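Local coordinates for protein leucine aminopeptidase (Fimbriiglobus ruber, PDB 7D1B) that binds zinc and probably converts N-terminal glutamine of peptides to pyroglutamate, as a glutaminyl cyclase of the M28 peptidase family, at residues P42-F47 and G264-K269; N112-W117 and G178-L183; L234-G239 and D316-K321; R241-G246 and R275-A280. All blocks are in the same frame, centred on the assembly; numbering follows the deposited sequence. Where two conformers were deposited one is given.

Contact 1 of 4, residues P42-F47 and G264-K269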
loop_
_atom_site.group_PDB
_atom_site.type_symbol
_atom_site.label_atom_id
_atom_site.label_comp_id
_atom_site.label_asym_id
_atom_site.label_seq_id
_atom_site.Cartn_x
_atom_site.Cartn_y
_atom_site.Cartn_z
ATOM N N PRO A 42 -13.364 4.527 -22.094
ATOM C CA PRO A 42 -14.257 4.296 -20.953
ATOM C C PRO A 42 -14.463 5.589 -20.180
ATOM O O PRO A 42 -13.601 6.472 -20.154
ATOM C CB PRO A 42 -13.498 3.263 -20.110
ATOM C CG PRO A 42 -12.061 3.445 -20.496
ATOM C CD PRO A 42 -12.080 3.816 -21.951
ATOM N N ASP A 43 -15.623 5.700 -19.546
ATOM C CA ASP A 43 -15.962 6.918 -18.826
ATOM C C ASP A 43 -15.273 6.916 -17.464
ATOM O O ASP A 43 -15.465 5.990 -16.662
ATOM C CB ASP A 43 -17.478 7.007 -18.650
ATOM C CG ASP A 43 -18.185 7.564 -19.875
ATOM O OD1 ASP A 43 -17.582 8.389 -20.596
ATOM O OD2 ASP A 43 -19.351 7.184 -20.111
ATOM N N PHE A 44 -14.477 7.953 -17.198
ATOM C CA PHE A 44 -13.966 8.205 -15.854
ATOM C C PHE A 44 -13.533 9.658 -15.774
ATOM O O PHE A 44 -13.352 10.329 -16.791
ATOM C CB PHE A 44 -12.805 7.281 -15.498
ATOM C CG PHE A 44 -11.545 7.610 -16.185
ATOM C CD1 PHE A 44 -11.313 7.182 -17.483
ATOM C CD2 PHE A 44 -10.557 8.323 -15.520
ATOM C CE1 PHE A 44 -10.119 7.477 -18.110
ATOM C CE2 PHE A 44 -9.362 8.612 -16.144
ATOM C CZ PHE A 44 -9.146 8.192 -17.440
ATOM N N LYS A 45 -13.332 10.129 -14.553
ATOM C CA LYS A 45 -12.832 11.480 -14.337
ATOM C C LYS A 45 -11.788 11.470 -13.232
ATOM O O LYS A 45 -11.708 10.539 -12.433
ATOM C CB LYS A 45 -13.966 12.429 -13.938
ATOM C CG LYS A 45 -14.719 12.004 -12.668
ATOM C CD LYS A 45 -15.908 12.906 -12.374
ATOM C CE LYS A 45 -15.472 14.321 -11.959
ATOM N NZ LYS A 45 -14.839 14.328 -10.608
ATOM N N THR A 46 -10.987 12.527 -13.185
ATOM C CA THR A 46 -10.183 12.808 -12.005
ATOM C C THR A 46 -11.056 13.442 -10.925
ATOM O O THR A 46 -12.195 13.846 -11.173
ATOM C CB THR A 46 -9.027 13.744 -12.340
ATOM O OG1 THR A 46 -9.564 14.980 -12.811
ATOM C CG2 THR A 46 -8.105 13.115 -13.405
ATOM N N PHE A 47 -10.541 13.453 -9.704
ATOM C CA PHE A 47 -11.219 14.022 -8.547
ATOM C C PHE A 47 -10.343 15.095 -7.923
ATOM O O PHE A 47 -9.126 15.116 -8.152
ATOM C CB PHE A 47 -11.564 12.906 -7.543
ATOM C CG PHE A 47 -12.771 12.136 -7.955
ATOM C CD1 PHE A 47 -12.691 11.204 -8.983
ATOM C CD2 PHE A 47 -13.995 12.393 -7.370
ATOM C CE1 PHE A 47 -13.845 10.543 -9.425
ATOM C CE2 PHE A 47 -15.137 11.729 -7.789
ATOM C CZ PHE A 47 -15.063 10.818 -8.833
ATOM N N GLY A 264 -1.607 7.360 -18.574
ATOM C CA GLY A 264 -1.392 8.158 -19.776
ATOM C C GLY A 264 -2.487 9.187 -19.969
ATOM O O GLY A 264 -2.226 10.342 -20.325
ATOM N N TRP A 265 -3.729 8.786 -19.706
ATOM C CA TRP A 265 -4.859 9.698 -19.856
ATOM C C TRP A 265 -4.904 10.787 -18.790
ATOM O O TRP A 265 -5.351 11.892 -19.071
ATOM C CB TRP A 265 -6.131 8.875 -19.848
ATOM C CG TRP A 265 -6.349 8.097 -21.115
ATOM C CD1 TRP A 265 -5.911 8.426 -22.373
ATOM C CD2 TRP A 265 -7.087 6.883 -21.253
ATOM N NE1 TRP A 265 -6.342 7.489 -23.284
ATOM C CE2 TRP A 265 -7.072 6.534 -22.624
ATOM C CE3 TRP A 265 -7.749 6.046 -20.354
ATOM C CZ2 TRP A 265 -7.731 5.403 -23.116
ATOM C CZ3 TRP A 265 -8.413 4.924 -20.845
ATOM C CH2 TRP A 265 -8.394 4.614 -22.217
ATOM N N VAL A 266 -4.482 10.489 -17.559
ATOM C CA VAL A 266 -4.547 11.546 -16.560
ATOM C C VAL A 266 -3.280 12.374 -16.495
ATOM O O VAL A 266 -3.280 13.409 -15.833
ATOM C CB VAL A 266 -5.028 11.066 -15.182
ATOM C CG1 VAL A 266 -6.381 10.370 -15.322
ATOM C CG2 VAL A 266 -3.989 10.162 -14.592
ATOM N N GLY A 267 -2.235 12.005 -17.225
ATOM C CA GLY A 267 -1.007 12.778 -17.207
ATOM C C GLY A 267 -0.119 12.486 -16.018
ATOM O O GLY A 267 0.668 13.350 -15.616
ATOM N N ALA A 268 -0.194 11.278 -15.446
ATOM C CA ALA A 268 0.660 10.895 -14.320
ATOM C C ALA A 268 1.970 10.398 -14.906
ATOM O O ALA A 268 2.115 9.230 -15.279
ATOM C CB ALA A 268 -0.043 9.824 -13.500
ATOM N N LYS A 269 2.938 11.311 -15.018
ATOM C CA LYS A 269 4.167 11.034 -15.762
ATOM C C LYS A 269 5.086 10.060 -15.048
ATOM O O LYS A 269 6.004 9.526 -15.674
ATOM C CB LYS A 269 4.910 12.345 -16.020
ATOM C CG LYS A 269 4.130 13.394 -16.784
ATOM C CD LYS A 269 3.994 12.954 -18.241
ATOM C CE LYS A 269 3.110 13.865 -19.076
ATOM N NZ LYS A 269 3.640 15.239 -19.153
#
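W265, in the last turn of helix 253-266, meets the loop 42-47 with the benzo part of its indole. Its CE3 comes within 3.6 Å of CE1 of F44, and the F44 ring and the six-membered ring of the indole meet rim to rim. Their planes are inclined at 34° and neither lies over the other, so this is contact without stacking. Further round the indole, CH2 meets CD of P42 at 3.8 Å, while CZ3 lies near the proline CG as well. Both P42 and F44 cross the W265 side chain at about a right angle, and K41 adds a cation-pi interaction to the indole.

V266 takes the other end of the F44 rim. In the conformer described, CG1 of V266 lies in the plane of the phenyl ring, 3.6 Å from F44 CE2, and the same methyl is 3.8 Å from CG2 of T46. F44 CG stands between its backbone N and carbonyl carbon (chi1 73°), and the ring it carries points to the helix. G267, the first residue beyond the helix, has positive phi, and the chain departs from the loop.

Helix 320-336 flanks the site, touching F44 through Q335 and I336. Across the contact the partners are all carbon, so the loop leading into helix 51-63 is held on the C-terminal end of helix 253-266 by shape and dispersion, without directional bonds, at the surface.

Contact 2 of 4, residues N112-W117 and G178-L183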
loop_
_atom_site.group_PDB
_atom_site.type_symbol
_atom_site.label_atom_id
_atom_site.label_comp_id
_atom_site.label_asym_id
_atom_site.label_seq_id
_atom_site.Cartn_x
_atom_site.Cartn_y
_atom_site.Cartn_z
ATOM N N ASN A 112 -4.333 -6.545 10.459
ATOM C CA ASN A 112 -4.602 -5.875 9.192
ATOM C C ASN A 112 -5.877 -5.052 9.350
ATOM O O ASN A 112 -6.793 -5.434 10.076
ATOM C CB ASN A 112 -4.845 -6.879 8.065
ATOM C CG ASN A 112 -3.641 -7.748 7.746
ATOM O OD1 ASN A 112 -2.479 -7.333 7.894
ATOM N ND2 ASN A 112 -3.919 -8.957 7.263
ATOM N N LEU A 113 -5.931 -3.912 8.680
ATOM C CA LEU A 113 -7.130 -3.075 8.698
ATOM C C LEU A 113 -7.739 -3.049 7.303
ATOM O O LEU A 113 -7.027 -2.905 6.309
ATOM C CB LEU A 113 -6.780 -1.649 9.116
ATOM C CG LEU A 113 -7.737 -0.697 9.830
ATOM C CD1 LEU A 113 -8.240 -1.323 11.118
ATOM C CD2 LEU A 113 -7.080 0.644 10.131
ATOM N N ILE A 114 -9.053 -3.198 7.217
ATOM C CA ILE A 114 -9.748 -3.143 5.938
ATOM C C ILE A 114 -10.809 -2.063 6.043
ATOM O O ILE A 114 -11.666 -2.118 6.927
ATOM C CB ILE A 114 -10.387 -4.489 5.573
ATOM C CG1 ILE A 114 -9.340 -5.607 5.556
ATOM C CG2 ILE A 114 -11.121 -4.382 4.221
ATOM C CD1 ILE A 114 -9.946 -7.003 5.575
ATOM N N ALA A 115 -10.763 -1.089 5.141
ATOM C CA ALA A 115 -11.793 -0.055 5.030
ATOM C C ALA A 115 -12.529 -0.294 3.717
ATOM O O ALA A 115 -11.945 -0.147 2.643
ATOM C CB ALA A 115 -11.185 1.342 5.080
ATOM N N SER A 116 -13.798 -0.685 3.810
ATOM C CA SER A 116 -14.556 -1.176 2.669
ATOM C C SER A 116 -15.546 -0.131 2.192
ATOM O O SER A 116 -16.268 0.479 2.995
ATOM C CB SER A 116 -15.324 -2.448 3.038
ATOM O OG SER A 116 -14.489 -3.553 3.242
ATOM N N TRP A 117 -15.621 -0.011 0.872
ATOM C CA TRP A 117 -16.535 0.872 0.163
ATOM C C TRP A 117 -17.364 0.043 -0.812
ATOM O O TRP A 117 -16.844 -0.858 -1.488
ATOM C CB TRP A 117 -15.730 1.900 -0.664
ATOM C CG TRP A 117 -14.659 2.634 0.100
ATOM C CD1 TRP A 117 -13.335 2.316 0.150
ATOM C CD2 TRP A 117 -14.827 3.784 0.943
ATOM N NE1 TRP A 117 -12.654 3.209 0.942
ATOM C CE2 TRP A 117 -13.549 4.124 1.443
ATOM C CE3 TRP A 117 -15.935 4.572 1.311
ATOM C CZ2 TRP A 117 -13.339 5.226 2.278
ATOM C CZ3 TRP A 117 -15.723 5.655 2.156
ATOM C CH2 TRP A 117 -14.434 5.978 2.627
ATOM N N GLY A 178 -16.743 -3.262 -5.889
ATOM C CA GLY A 178 -16.391 -2.877 -4.539
ATOM C C GLY A 178 -14.956 -2.399 -4.487
ATOM O O GLY A 178 -14.141 -2.749 -5.347
ATOM N N VAL A 179 -14.629 -1.597 -3.467
ATOM C CA VAL A 179 -13.237 -1.181 -3.265
ATOM C C VAL A 179 -12.896 -1.363 -1.799
ATOM O O VAL A 179 -13.535 -0.757 -0.933
ATOM C CB VAL A 179 -12.983 0.273 -3.705
ATOM C CG1 VAL A 179 -11.513 0.646 -3.458
ATOM C CG2 VAL A 179 -13.321 0.453 -5.168
ATOM N N ASP A 180 -11.881 -2.185 -1.522
ATOM C CA ASP A 180 -11.372 -2.375 -0.169
ATOM C C ASP A 180 -9.987 -1.755 -0.067
ATOM O O ASP A 180 -9.089 -2.100 -0.850
ATOM C CB ASP A 180 -11.310 -3.858 0.193
ATOM C CG ASP A 180 -12.686 -4.450 0.308
ATOM O OD1 ASP A 180 -13.605 -3.707 0.706
ATOM O OD2 ASP A 180 -12.878 -5.634 -0.016
ATOM N N PHE A 181 -9.829 -0.819 0.870
ATOM C CA PHE A 181 -8.515 -0.323 1.253
ATOM C C PHE A 181 -7.987 -1.302 2.296
ATOM O O PHE A 181 -8.626 -1.497 3.341
ATOM C CB PHE A 181 -8.641 1.052 1.906
ATOM C CG PHE A 181 -9.024 2.186 0.977
ATOM C CD1 PHE A 181 -9.249 2.010 -0.392
ATOM C CD2 PHE A 181 -9.146 3.474 1.503
ATOM C CE1 PHE A 181 -9.583 3.110 -1.217
ATOM C CE2 PHE A 181 -9.471 4.558 0.687
ATOM C CZ PHE A 181 -9.686 4.384 -0.663
ATOM N N VAL A 182 -6.862 -1.944 2.016
ATOM C CA VAL A 182 -6.327 -2.960 2.912
ATOM C C VAL A 182 -4.949 -2.500 3.374
ATOM O O VAL A 182 -4.058 -2.240 2.550
ATOM C CB VAL A 182 -6.266 -4.347 2.245
ATOM C CG1 VAL A 182 -5.708 -5.381 3.221
ATOM C CG2 VAL A 182 -7.659 -4.750 1.722
ATOM N N LEU A 183 -4.777 -2.414 4.694
ATOM C CA LEU A 183 -3.510 -2.055 5.318
ATOM C C LEU A 183 -2.929 -3.302 5.972
ATOM O O LEU A 183 -3.528 -3.870 6.904
ATOM C CB LEU A 183 -3.722 -0.941 6.338
ATOM C CG LEU A 183 -4.060 0.373 5.621
ATOM C CD1 LEU A 183 -4.767 1.307 6.564
ATOM C CD2 LEU A 183 -2.808 0.985 5.050
#
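Strands 108-117 and 178-184 are antiparallel neighbours in the central mixed sheet of this M28 fold, and residues 113-117 pair in unbroken register with 183-179. L113, A115 and W117 form hydrogen-bonded pairs with L183, F181 and V179; the bond from L183 N to L113 O, at 2.8 Å, is almost straight (177°).

On the face carrying W117 and F181, the indole is edge-to-face with the phenyl ring. NE1 of W117 sits 3.4 Å above the F181 ring plane, over its centre, with the two ring planes 67° apart. A115 CB and F181 CB meet beside this pair at 4.1 Å, and helix 153-167 packs on both aromatic side chains, through A167 on W117 and M163 and L166 on F181.

The other face is more polar. In one of two modelled conformers of S116, OG donates to OD1 of D180 at 2.7 Å, approaching from above the carboxylate plane. R124 forms a salt bridge to the same OD1, and Y226 OH bonds to OD2.

The buried carboxylate is thus supplied with several donors, which would probably favour its charged form, while the indole N-H, lying over the ring centre, is placed to interact with the phenyl pi cloud.

Contact 3 of 4, residues L234-G239 and D316-K321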
loop_
_atom_site.group_PDB
_atom_site.type_symbol
_atom_site.label_atom_id
_atom_site.label_comp_id
_atom_site.label_asym_id
_atom_site.label_seq_id
_atom_site.Cartn_x
_atom_site.Cartn_y
_atom_site.Cartn_z
ATOM N N LEU A 234 6.699 2.860 -1.833
ATOM C CA LEU A 234 7.821 3.662 -2.327
ATOM C C LEU A 234 7.443 4.403 -3.609
ATOM O O LEU A 234 8.146 4.332 -4.624
ATOM C CB LEU A 234 9.090 2.832 -2.532
ATOM C CG LEU A 234 9.498 1.879 -1.427
ATOM C CD1 LEU A 234 10.724 1.100 -1.877
ATOM C CD2 LEU A 234 9.785 2.597 -0.147
ATOM N N PHE A 235 6.332 5.149 -3.549
ATOM C CA PHE A 235 5.704 5.670 -4.757
ATOM C C PHE A 235 5.494 7.170 -4.739
ATOM O O PHE A 235 5.054 7.706 -5.756
ATOM C CB PHE A 235 4.319 5.018 -4.966
ATOM C CG PHE A 235 3.304 5.479 -3.971
ATOM C CD1 PHE A 235 3.187 4.860 -2.740
ATOM C CD2 PHE A 235 2.471 6.561 -4.246
ATOM C CE1 PHE A 235 2.302 5.331 -1.778
ATOM C CE2 PHE A 235 1.576 7.033 -3.292
ATOM C CZ PHE A 235 1.485 6.405 -2.061
ATOM N N ALA A 236 5.741 7.853 -3.619
ATOM C CA ALA A 236 5.209 9.190 -3.413
ATOM C C ALA A 236 6.264 10.279 -3.470
ATOM O O ALA A 236 5.936 11.447 -3.238
ATOM C CB ALA A 236 4.449 9.251 -2.086
ATOM N N HIS A 237 7.511 9.929 -3.764
ATOM C CA HIS A 237 8.583 10.915 -3.824
ATOM C C HIS A 237 8.534 11.725 -5.118
ATOM O O HIS A 237 7.953 11.322 -6.137
ATOM C CB HIS A 237 9.945 10.233 -3.653
ATOM C CG HIS A 237 10.141 9.041 -4.524
ATOM N ND1 HIS A 237 9.443 7.864 -4.337
ATOM C CD2 HIS A 237 10.978 8.828 -5.569
ATOM C CE1 HIS A 237 9.851 6.977 -5.229
ATOM N NE2 HIS A 237 10.780 7.536 -5.989
ATOM N N ASP A 238 9.178 12.885 -5.065
ATOM C CA ASP A 238 9.224 13.817 -6.187
ATOM C C ASP A 238 9.981 13.190 -7.353
ATOM O O ASP A 238 11.134 12.789 -7.204
ATOM C CB ASP A 238 9.953 15.068 -5.688
ATOM C CG ASP A 238 9.921 16.212 -6.669
ATOM O OD1 ASP A 238 9.070 16.236 -7.578
ATOM O OD2 ASP A 238 10.752 17.130 -6.493
ATOM N N GLY A 239 9.353 13.127 -8.525
ATOM C CA GLY A 239 10.045 12.578 -9.674
ATOM C C GLY A 239 10.136 11.071 -9.670
ATOM O O GLY A 239 10.972 10.510 -10.386
ATOM N N ASP A 316 9.293 15.366 4.377
ATOM C CA ASP A 316 9.731 16.338 3.379
ATOM C C ASP A 316 10.156 15.696 2.064
ATOM O O ASP A 316 10.359 16.417 1.079
ATOM C CB ASP A 316 10.908 17.130 3.924
ATOM C CG ASP A 316 12.017 16.230 4.379
ATOM O OD1 ASP A 316 11.903 15.674 5.491
ATOM O OD2 ASP A 316 12.964 16.025 3.601
ATOM N N LYS A 317 10.263 14.370 2.008
ATOM C CA LYS A 317 10.560 13.691 0.751
ATOM C C LYS A 317 9.313 13.406 -0.072
ATOM O O LYS A 317 9.430 12.944 -1.210
ATOM C CB LYS A 317 11.293 12.370 1.010
ATOM C CG LYS A 317 12.539 12.498 1.879
ATOM C CD LYS A 317 13.551 13.512 1.318
ATOM C CE LYS A 317 14.850 13.534 2.123
ATOM N NZ LYS A 317 14.607 13.849 3.554
ATOM N N ILE A 318 8.138 13.645 0.473
ATOM C CA ILE A 318 6.893 13.304 -0.206
ATOM C C ILE A 318 6.457 14.465 -1.089
ATOM O O ILE A 318 6.470 15.620 -0.657
ATOM C CB ILE A 318 5.797 12.980 0.818
ATOM C CG1 ILE A 318 6.255 11.872 1.772
ATOM C CG2 ILE A 318 4.493 12.629 0.101
ATOM C CD1 ILE A 318 6.690 10.583 1.075
ATOM N N SER A 319 6.060 14.166 -2.319
ATOM C CA SER A 319 5.478 15.153 -3.218
ATOM C C SER A 319 3.953 15.019 -3.207
ATOM O O SER A 319 3.412 13.969 -3.577
ATOM C CB SER A 319 6.011 14.926 -4.629
ATOM O OG SER A 319 5.165 15.564 -5.567
ATOM N N GLY A 320 3.255 16.086 -2.823
ATOM C CA GLY A 320 1.801 16.052 -2.886
ATOM C C GLY A 320 1.275 15.850 -4.293
ATOM O O GLY A 320 0.282 15.154 -4.492
ATOM N N LYS A 321 1.935 16.455 -5.288
ATOM C CA LYS A 321 1.514 16.260 -6.670
ATOM C C LYS A 321 1.657 14.801 -7.083
ATOM O O LYS A 321 0.789 14.251 -7.767
ATOM C CB LYS A 321 2.319 17.160 -7.604
ATOM C CG LYS A 321 2.276 16.714 -9.087
ATOM C CD LYS A 321 1.055 17.087 -9.915
ATOM C CE LYS A 321 1.267 16.600 -11.344
ATOM N NZ LYS A 321 -0.007 16.398 -12.055
HETATM O O HOH W 1 11.270 13.445 -2.961
HETATM O O HOH W 2 6.641 17.385 -6.809
#
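S319, the N-cap residue of helix 320-336, meets the loop 234-239 through A236 and D238. One direct hydrogen bond joins the backbones: S319 N donates to A236 O at 2.9 Å, nearly straight at 167°. The serine OG, anti to its own backbone N (chi1 161°), serves the helix instead by capping Q322 N. The H237 ring is held from outside the two segments, ND1 by ND2 of N154 and NE2 by OD2 of D302. N154, which also accepts from A236 N through OD1, precedes the zinc ligand D155; the side chain of H237 is about 12 Å from the zinc ion.

Two waters add indirect links. One accepts from D238 N at 3.0 Å and donates to K317 O at 2.6 Å. The second donates to D238 OD1 at 2.8 Å and lies 2.7 Å from S319 OG, so the capping hydroxyl also takes part in the bridge. K317 O has a further, weaker partner in the CA-H of H237.

Apolar packing completes the contact. A236 CB rests against two carbons of I318, CG2 at 4.0 Å and CD1 slightly farther, and on the water-bridged side S319 CB touches D238 CA at 3.7 Å.

Contact 4 of 4, residues R241-G246 and R275-A280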
loop_
_atom_site.group_PDB
_atom_site.type_symbol
_atom_site.label_atom_id
_atom_site.label_comp_id
_atom_site.label_asym_id
_atom_site.label_seq_id
_atom_site.Cartn_x
_atom_site.Cartn_y
_atom_site.Cartn_z
ATOM N N ARG A 241 9.922 7.200 -10.402
ATOM C CA ARG A 241 9.894 6.413 -11.632
ATOM C C ARG A 241 9.179 5.101 -11.327
ATOM O O ARG A 241 9.780 4.165 -10.789
ATOM C CB ARG A 241 11.315 6.189 -12.146
ATOM C CG ARG A 241 11.381 5.302 -13.369
ATOM C CD ARG A 241 12.848 5.077 -13.812
ATOM N NE ARG A 241 12.949 3.974 -14.773
ATOM C CZ ARG A 241 13.001 2.683 -14.438
ATOM N NH1 ARG A 241 13.016 2.323 -13.162
ATOM N NH2 ARG A 241 13.030 1.752 -15.383
ATOM N N LEU A 242 7.880 5.054 -11.626
ATOM C CA LEU A 242 7.032 3.893 -11.331
ATOM C C LEU A 242 7.084 2.984 -12.550
ATOM O O LEU A 242 6.324 3.141 -13.506
ATOM C CB LEU A 242 5.611 4.328 -10.960
ATOM C CG LEU A 242 5.502 5.313 -9.788
ATOM C CD1 LEU A 242 4.049 5.716 -9.576
ATOM C CD2 LEU A 242 6.119 4.752 -8.503
ATOM N N ALA A 243 8.040 2.057 -12.526
ATOM C CA ALA A 243 8.300 1.147 -13.626
ATOM C C ALA A 243 7.651 -0.208 -13.362
ATOM O O ALA A 243 6.990 -0.427 -12.347
ATOM C CB ALA A 243 9.812 1.049 -13.889
ATOM N N MET A 244 7.835 -1.127 -14.301
ATOM C CA MET A 244 7.126 -2.397 -14.293
ATOM C C MET A 244 8.037 -3.490 -13.745
ATOM O O MET A 244 9.079 -3.796 -14.328
ATOM C CB MET A 244 6.682 -2.719 -15.713
ATOM C CG MET A 244 5.726 -1.672 -16.247
ATOM S SD MET A 244 5.397 -1.934 -17.993
ATOM C CE MET A 244 3.969 -0.871 -18.219
ATOM N N GLU A 245 7.661 -4.075 -12.616
ATOM C CA GLU A 245 8.494 -5.168 -12.113
ATOM C C GLU A 245 7.863 -6.510 -12.402
ATOM O O GLU A 245 6.681 -6.606 -12.737
ATOM C CB GLU A 245 9.005 -5.060 -10.670
ATOM C CG GLU A 245 7.971 -5.202 -9.547
ATOM C CD GLU A 245 7.500 -6.640 -9.290
ATOM O OE1 GLU A 245 6.274 -6.831 -9.215
ATOM O OE2 GLU A 245 8.334 -7.573 -9.200
ATOM N N GLY A 246 8.705 -7.538 -12.331
ATOM C CA GLY A 246 8.379 -8.791 -12.972
ATOM C C GLY A 246 7.215 -9.532 -12.352
ATOM O O GLY A 246 6.431 -10.156 -13.068
ATOM N N ARG A 275 11.012 -1.612 -17.889
ATOM C CA ARG A 275 11.130 -2.805 -17.058
ATOM C C ARG A 275 12.137 -2.587 -15.935
ATOM O O ARG A 275 13.305 -2.306 -16.191
ATOM C CB ARG A 275 11.641 -3.944 -17.944
ATOM C CG ARG A 275 11.826 -5.230 -17.244
ATOM C CD ARG A 275 10.494 -5.869 -17.010
ATOM N NE ARG A 275 10.715 -7.200 -16.482
ATOM C CZ ARG A 275 10.993 -7.452 -15.212
ATOM N NH1 ARG A 275 11.037 -6.443 -14.337
ATOM N NH2 ARG A 275 11.244 -8.707 -14.820
ATOM N N GLY A 276 11.705 -2.795 -14.699
ATOM C CA GLY A 276 12.646 -2.961 -13.603
ATOM C C GLY A 276 13.253 -1.674 -13.066
ATOM O O GLY A 276 12.930 -0.560 -13.478
ATOM N N PHE A 277 14.188 -1.875 -12.128
ATOM C CA PHE A 277 14.851 -0.827 -11.355
ATOM C C PHE A 277 16.331 -1.152 -11.276
ATOM O O PHE A 277 16.743 -2.295 -11.490
ATOM C CB PHE A 277 14.267 -0.760 -9.938
ATOM C CG PHE A 277 12.771 -0.605 -9.950
ATOM C CD1 PHE A 277 12.196 0.640 -10.185
ATOM C CD2 PHE A 277 11.935 -1.708 -9.830
ATOM C CE1 PHE A 277 10.833 0.784 -10.277
ATOM C CE2 PHE A 277 10.561 -1.556 -9.895
ATOM C CZ PHE A 277 10.015 -0.307 -10.131
ATOM N N ASP A 278 17.143 -0.142 -10.957
ATOM C CA ASP A 278 18.557 -0.425 -10.718
ATOM C C ASP A 278 18.730 -1.398 -9.559
ATOM O O ASP A 278 19.606 -2.272 -9.598
ATOM C CB ASP A 278 19.320 0.863 -10.421
ATOM C CG ASP A 278 19.474 1.749 -11.635
ATOM O OD1 ASP A 278 19.299 1.254 -12.768
ATOM O OD2 ASP A 278 19.801 2.940 -11.448
ATOM N N ARG A 279 17.913 -1.253 -8.512
ATOM C CA ARG A 279 18.095 -2.064 -7.312
ATOM C C ARG A 279 17.673 -3.513 -7.545
ATOM O O ARG A 279 18.236 -4.425 -6.929
ATOM C CB ARG A 279 17.321 -1.409 -6.169
ATOM C CG ARG A 279 17.727 -1.723 -4.743
ATOM C CD ARG A 279 17.035 -0.717 -3.786
ATOM N NE ARG A 279 17.942 0.300 -3.254
ATOM C CZ ARG A 279 17.629 1.574 -3.012
ATOM N NH1 ARG A 279 18.547 2.376 -2.487
ATOM N NH2 ARG A 279 16.432 2.067 -3.300
ATOM N N ALA A 280 16.719 -3.745 -8.445
ATOM C CA ALA A 280 16.204 -5.086 -8.700
ATOM C C ALA A 280 15.237 -5.027 -9.869
ATOM O O ALA A 280 14.546 -4.028 -10.075
ATOM C CB ALA A 280 15.462 -5.649 -7.480
#
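R241 grips the backbone oxygen of G276 with both terminal nitrogens of its guanidinium. NH1 donates at 2.9 Å and NH2 at 3.0 Å to G276 O, which lies only 4° out of the guanidinium plane. The side chain, extended from CG to NE, carries the charge across to this carbonyl, and NH2 also has a salt bridge to E274. A second shared acceptor is M244 O. It takes G276 N at 2.8 Å, from above the carbonyl plane, and a longer bond of 3.3 Å from R275 NH1 on a lone pair. R275 has further partners in T281 O, through NH1, and D282, through NH2.

Flat groups pack alongside these bonds. G246 CA lies over one face of the R275 guanidinium, 3.4 Å from NH2. F277 touches two side chains, A243 CB at CE1 (3.8 Å) and, at its edge, E245 CB at CE2 (3.9 Å). The R241 guanidinium stands nearly perpendicular to this ring, with NH1 3.5 Å from F277 CD1.

M244 and R275 are bridged in parallel, joining strand 242-244 to the short strand 274-275. Next along the chain, E245 N-caps helix 246-251, OE2 bonding Y247 N and OE1 bonding S248 OG. That helix packs through L249 on both M244 and R275, while helix 253-266 covers M244 with V256 and W260.

How the contacts relate
Contact 2 is core sheet pairing, contact 4 is largely buried, contact 3 is partly buried and contact 1 lies at the surface. Their chemistry changes accordingly: a ladder of backbone bonds in contact 2, arginine and backbone bonds to two shared carbonyl oxygens in contact 4, one direct bond plus waters in contact 3, and apolar contacts in contact 1. Contacts 3 and 4 touch where F235 CA meets L242 CD2 at 3.9 Å, and contact 4 closes within the chain span of contact 3. Contact 2 lies across the chain's centre from both. Helix 320-336 is shared, starting in contact 3 and flanking contact 1, while helix 253-266 ends in contact 1 and packs beside contact 4.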